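Local coordinates for protein O-methyltransferase, SAM-dependent (Legionella pneumophila subsp. pneumophila, PDB 3R3H) that probably transfers a methyl group from S-adenosylmethionine to a hydroxyl oxygen of an acceptor, at residues A[72-80]-A[105-114]. Residues are numbered along the deposited sequence; the frame is centred on the assembly and turned at random.
Sequences GYSALAMSL and WREAKQEHKI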
loop_
_atom_site.group_PDB
_atom_site.type_symbol
_atom_site.label_atom_id
_atom_site.label_comp_id
_atom_site.label_asym_id
_atom_site.label_seq_id
_atom_site.Cartn_x
_atom_site.Cartn_y
_atom_site.Cartn_z
ATOM N N GLY A 72 -1.074 21.309 -5.977
ATOM C CA GLY A 72 -0.017 21.496 -5.006
ATOM C C GLY A 72 -0.326 20.778 -3.710
ATOM O O GLY A 72 0.397 20.922 -2.725
ATOM N N TYR A 73 -1.401 19.986 -3.731
ATOM C CA TYR A 73 -1.867 19.208 -2.575
ATOM C C TYR A 73 -0.966 18.008 -2.269
ATOM O O TYR A 73 -0.548 17.817 -1.116
ATOM C CB TYR A 73 -3.303 18.729 -2.818
ATOM C CG TYR A 73 -3.909 17.890 -1.710
ATOM C CD1 TYR A 73 -3.566 16.546 -1.545
ATOM C CD2 TYR A 73 -4.818 18.444 -0.819
ATOM C CE1 TYR A 73 -4.121 15.774 -0.511
ATOM C CE2 TYR A 73 -5.373 17.691 0.222
ATOM C CZ TYR A 73 -5.024 16.363 0.372
ATOM O OH TYR A 73 -5.566 15.648 1.411
ATOM N N SER A 74 -0.666 17.198 -3.286
ATOM C CA SER A 74 0.185 16.031 -3.075
ATOM C C SER A 74 1.622 16.430 -2.725
ATOM O O SER A 74 2.324 15.697 -2.030
ATOM C CB SER A 74 0.165 15.106 -4.313
ATOM O OG SER A 74 0.277 15.834 -5.524
ATOM N N ALA A 75 2.047 17.596 -3.199
ATOM C CA ALA A 75 3.398 18.088 -2.926
ATOM C C ALA A 75 3.517 18.502 -1.451
ATOM O O ALA A 75 4.575 18.328 -0.817
ATOM C CB ALA A 75 3.715 19.282 -3.837
ATOM N N LEU A 76 2.421 19.049 -0.922
ATOM C CA LEU A 76 2.374 19.490 0.456
ATOM C C LEU A 76 2.381 18.285 1.379
ATOM O O LEU A 76 3.225 18.177 2.286
ATOM C CB LEU A 76 1.110 20.310 0.676
ATOM C CG LEU A 76 0.876 20.827 2.101
ATOM C CD1 LEU A 76 2.049 21.702 2.542
ATOM C CD2 LEU A 76 -0.425 21.609 2.121
ATOM N N ALA A 77 1.433 17.379 1.137
ATOM C CA ALA A 77 1.305 16.151 1.930
ATOM C C ALA A 77 2.634 15.423 1.987
ATOM O O ALA A 77 3.030 14.942 3.040
ATOM C CB ALA A 77 0.247 15.234 1.318
ATOM N N MET A 78 3.316 15.350 0.847
ATOM C CA MET A 78 4.609 14.680 0.760
ATOM C C MET A 78 5.670 15.316 1.664
ATOM O O MET A 78 6.379 14.594 2.374
ATOM C CB MET A 78 5.102 14.657 -0.698
ATOM C CG MET A 78 4.675 13.399 -1.464
ATOM S SD MET A 78 5.142 13.352 -3.217
ATOM C CE MET A 78 3.566 12.914 -3.936
ATOM N N SER A 79 5.788 16.648 1.657
ATOM C CA SER A 79 6.808 17.282 2.500
ATOM C C SER A 79 6.429 17.239 3.974
ATOM O O SER A 79 7.292 17.288 4.847
ATOM C CB SER A 79 7.080 18.730 2.062
ATOM O OG SER A 79 6.071 19.615 2.487
ATOM N N LEU A 80 5.134 17.138 4.251
ATOM C CA LEU A 80 4.663 17.063 5.635
ATOM C C LEU A 80 5.134 15.772 6.277
ATOM O O LEU A 80 5.313 15.705 7.489
ATOM C CB LEU A 80 3.139 17.110 5.694
ATOM C CG LEU A 80 2.485 18.479 5.548
ATOM C CD1 LEU A 80 0.977 18.300 5.472
ATOM C CD2 LEU A 80 2.850 19.358 6.739
ATOM N N TRP A 105 1.462 26.307 1.441
ATOM C CA TRP A 105 2.750 25.736 1.785
ATOM C C TRP A 105 3.405 26.515 2.946
ATOM O O TRP A 105 3.962 25.909 3.861
ATOM C CB TRP A 105 3.665 25.725 0.552
ATOM C CG TRP A 105 3.213 24.787 -0.566
ATOM C CD1 TRP A 105 2.279 23.784 -0.487
ATOM C CD2 TRP A 105 3.707 24.767 -1.916
ATOM N NE1 TRP A 105 2.161 23.150 -1.703
ATOM C CE2 TRP A 105 3.019 23.730 -2.597
ATOM C CE3 TRP A 105 4.663 25.524 -2.616
ATOM C CZ2 TRP A 105 3.262 23.429 -3.953
ATOM C CZ3 TRP A 105 4.905 25.224 -3.973
ATOM C CH2 TRP A 105 4.200 24.184 -4.623
ATOM N N ARG A 106 3.326 27.848 2.901
ATOM C CA ARG A 106 3.887 28.717 3.946
ATOM C C ARG A 106 3.169 28.478 5.262
ATOM O O ARG A 106 3.783 28.255 6.306
ATOM C CB ARG A 106 3.700 30.196 3.596
ATOM C CG ARG A 106 4.275 30.623 2.275
ATOM C CD ARG A 106 5.651 31.199 2.438
ATOM N NE ARG A 106 6.354 31.257 1.161
ATOM C CZ ARG A 106 5.878 31.831 0.059
ATOM N NH1 ARG A 106 4.675 32.405 0.073
ATOM N NH2 ARG A 106 6.607 31.830 -1.059
ATOM N N GLU A 107 1.848 28.563 5.183
ATOM C CA GLU A 107 0.982 28.367 6.324
ATOM C C GLU A 107 1.354 27.081 7.044
ATOM O O GLU A 107 1.317 27.019 8.271
ATOM C CB GLU A 107 -0.467 28.319 5.844
ATOM C CG GLU A 107 -1.494 27.903 6.884
ATOM C CD GLU A 107 -2.875 27.672 6.263
ATOM O OE1 GLU A 107 -3.670 26.908 6.862
ATOM O OE2 GLU A 107 -3.168 28.257 5.184
ATOM N N ALA A 108 1.735 26.064 6.273
ATOM C CA ALA A 108 2.112 24.772 6.835
ATOM C C ALA A 108 3.619 24.610 7.030
ATOM O O ALA A 108 4.073 23.539 7.422
ATOM C CB ALA A 108 1.572 23.645 5.961
ATOM N N LYS A 109 4.386 25.666 6.765
ATOM C CA LYS A 109 5.840 25.626 6.930
ATOM C C LYS A 109 6.565 24.625 6.031
ATOM O O LYS A 109 7.442 23.893 6.497
ATOM C CB LYS A 109 6.187 25.301 8.377
ATOM C CG LYS A 109 5.709 26.336 9.363
ATOM C CD LYS A 109 6.460 27.645 9.197
ATOM C CE LYS A 109 5.806 28.719 10.045
ATOM N NZ LYS A 109 5.531 28.188 11.416
ATOM N N GLN A 110 6.223 24.609 4.745
ATOM C CA GLN A 110 6.846 23.672 3.826
ATOM C C GLN A 110 7.434 24.303 2.570
ATOM O O GLN A 110 8.210 23.662 1.883
ATOM C CB GLN A 110 5.827 22.599 3.407
ATOM C CG GLN A 110 5.018 21.995 4.547
ATOM C CD GLN A 110 5.864 21.206 5.540
ATOM O OE1 GLN A 110 5.364 20.751 6.562
ATOM N NE2 GLN A 110 7.140 21.036 5.240
ATOM N N GLU A 111 7.074 25.547 2.270
ATOM C CA GLU A 111 7.564 26.197 1.060
ATOM C C GLU A 111 9.077 26.139 0.913
ATOM O O GLU A 111 9.610 26.329 -0.183
ATOM C CB GLU A 111 7.091 27.659 1.005
ATOM N N HIS A 112 9.783 25.873 2.005
ATOM C CA HIS A 112 11.234 25.827 1.926
ATOM C C HIS A 112 11.699 24.434 1.536
ATOM O O HIS A 112 12.828 24.266 1.074
ATOM C CB HIS A 112 11.874 26.277 3.256
ATOM C CG HIS A 112 11.573 25.384 4.425
ATOM N ND1 HIS A 112 10.312 25.258 4.972
ATOM C CD2 HIS A 112 12.373 24.561 5.145
ATOM C CE1 HIS A 112 10.347 24.396 5.975
ATOM N NE2 HIS A 112 11.586 23.957 6.100
ATOM N N LYS A 113 10.816 23.448 1.713
ATOM C CA LYS A 113 11.111 22.059 1.371
ATOM C C LYS A 113 10.577 21.710 -0.027
ATOM O O LYS A 113 11.065 20.775 -0.662
ATOM C CB LYS A 113 10.490 21.104 2.400
ATOM C CG LYS A 113 10.749 21.510 3.839
ATOM C CD LYS A 113 10.822 20.331 4.806
ATOM C CE LYS A 113 9.523 19.567 4.900
ATOM N NZ LYS A 113 9.512 18.651 6.084
ATOM N N ILE A 114 9.588 22.469 -0.497
ATOM C CA ILE A 114 8.973 22.238 -1.796
ATOM C C ILE A 114 9.607 23.060 -2.929
ATOM O O ILE A 114 9.620 24.291 -2.906
ATOM C CB ILE A 114 7.461 22.525 -1.727
ATOM C CG1 ILE A 114 6.821 21.650 -0.649
ATOM C CG2 ILE A 114 6.807 22.225 -3.067
ATOM C CD1 ILE A 114 5.384 22.017 -0.326
#
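Trp-105 turns the pyrrole edge of its indole to the start of helix 73-80, where NE1 gives a nearly straight hydrogen bond to the carbonyl O of Gly-72 (3.0 Å, N-H...O 167°). The acceptor lies almost in the ring plane. Gly-72 is the N-cap residue, and its O also takes the first-turn bond from Leu-76 N, one donor above the carbonyl plane and the other below.

Apolar contacts continue from the ring. Leu-76, its CG anti to the backbone N (chi1 178°), runs antiparallel alongside the indole and carries CD1 to 3.7 Å from Trp-105 CD1. The same methyl meets Ala-108 CB and lies 3.6 Å from Gln-110 CG, the leucine and glutamine side chains nearly perpendicular. Ile-114 CD1 lies over the outer part of one indole face, while its CG2 approaches Ala-75 CB at 4.3 Å.

Further along the helix, Lys-113 bends at chi3 (-63°) and brings NZ to 2.9 Å from Ser-79 O; the amine is shared with Leu-82 O, its stronger partner. Ser-79 OG packs against Gln-110 CB, is too poorly angled to bond Gln-110 NE2, and bonds back to Leu-76 O, which also accepts from Leu-80 N.

A Schellman motif at Lys-109 ends helix 102-107 and turns the chain toward strand 114-118. Strand 87-92 backs the contact through Val-88 and Thr-90, whereas Leu-27 of helix 25-32 touches Leu-76. The contact thus joins the helix after the first strand of the Rossmann-like methyltransferase sheet to the connection entering strand 114-118, outermost within this chain. Both cross-segment bonds end on main-chain carbonyls, at Gly-72 and, about two turns on, at Ser-79, with the apolar contacts between them; the lysine probably offsets the partial negative charge of the carbonyls late in the helix.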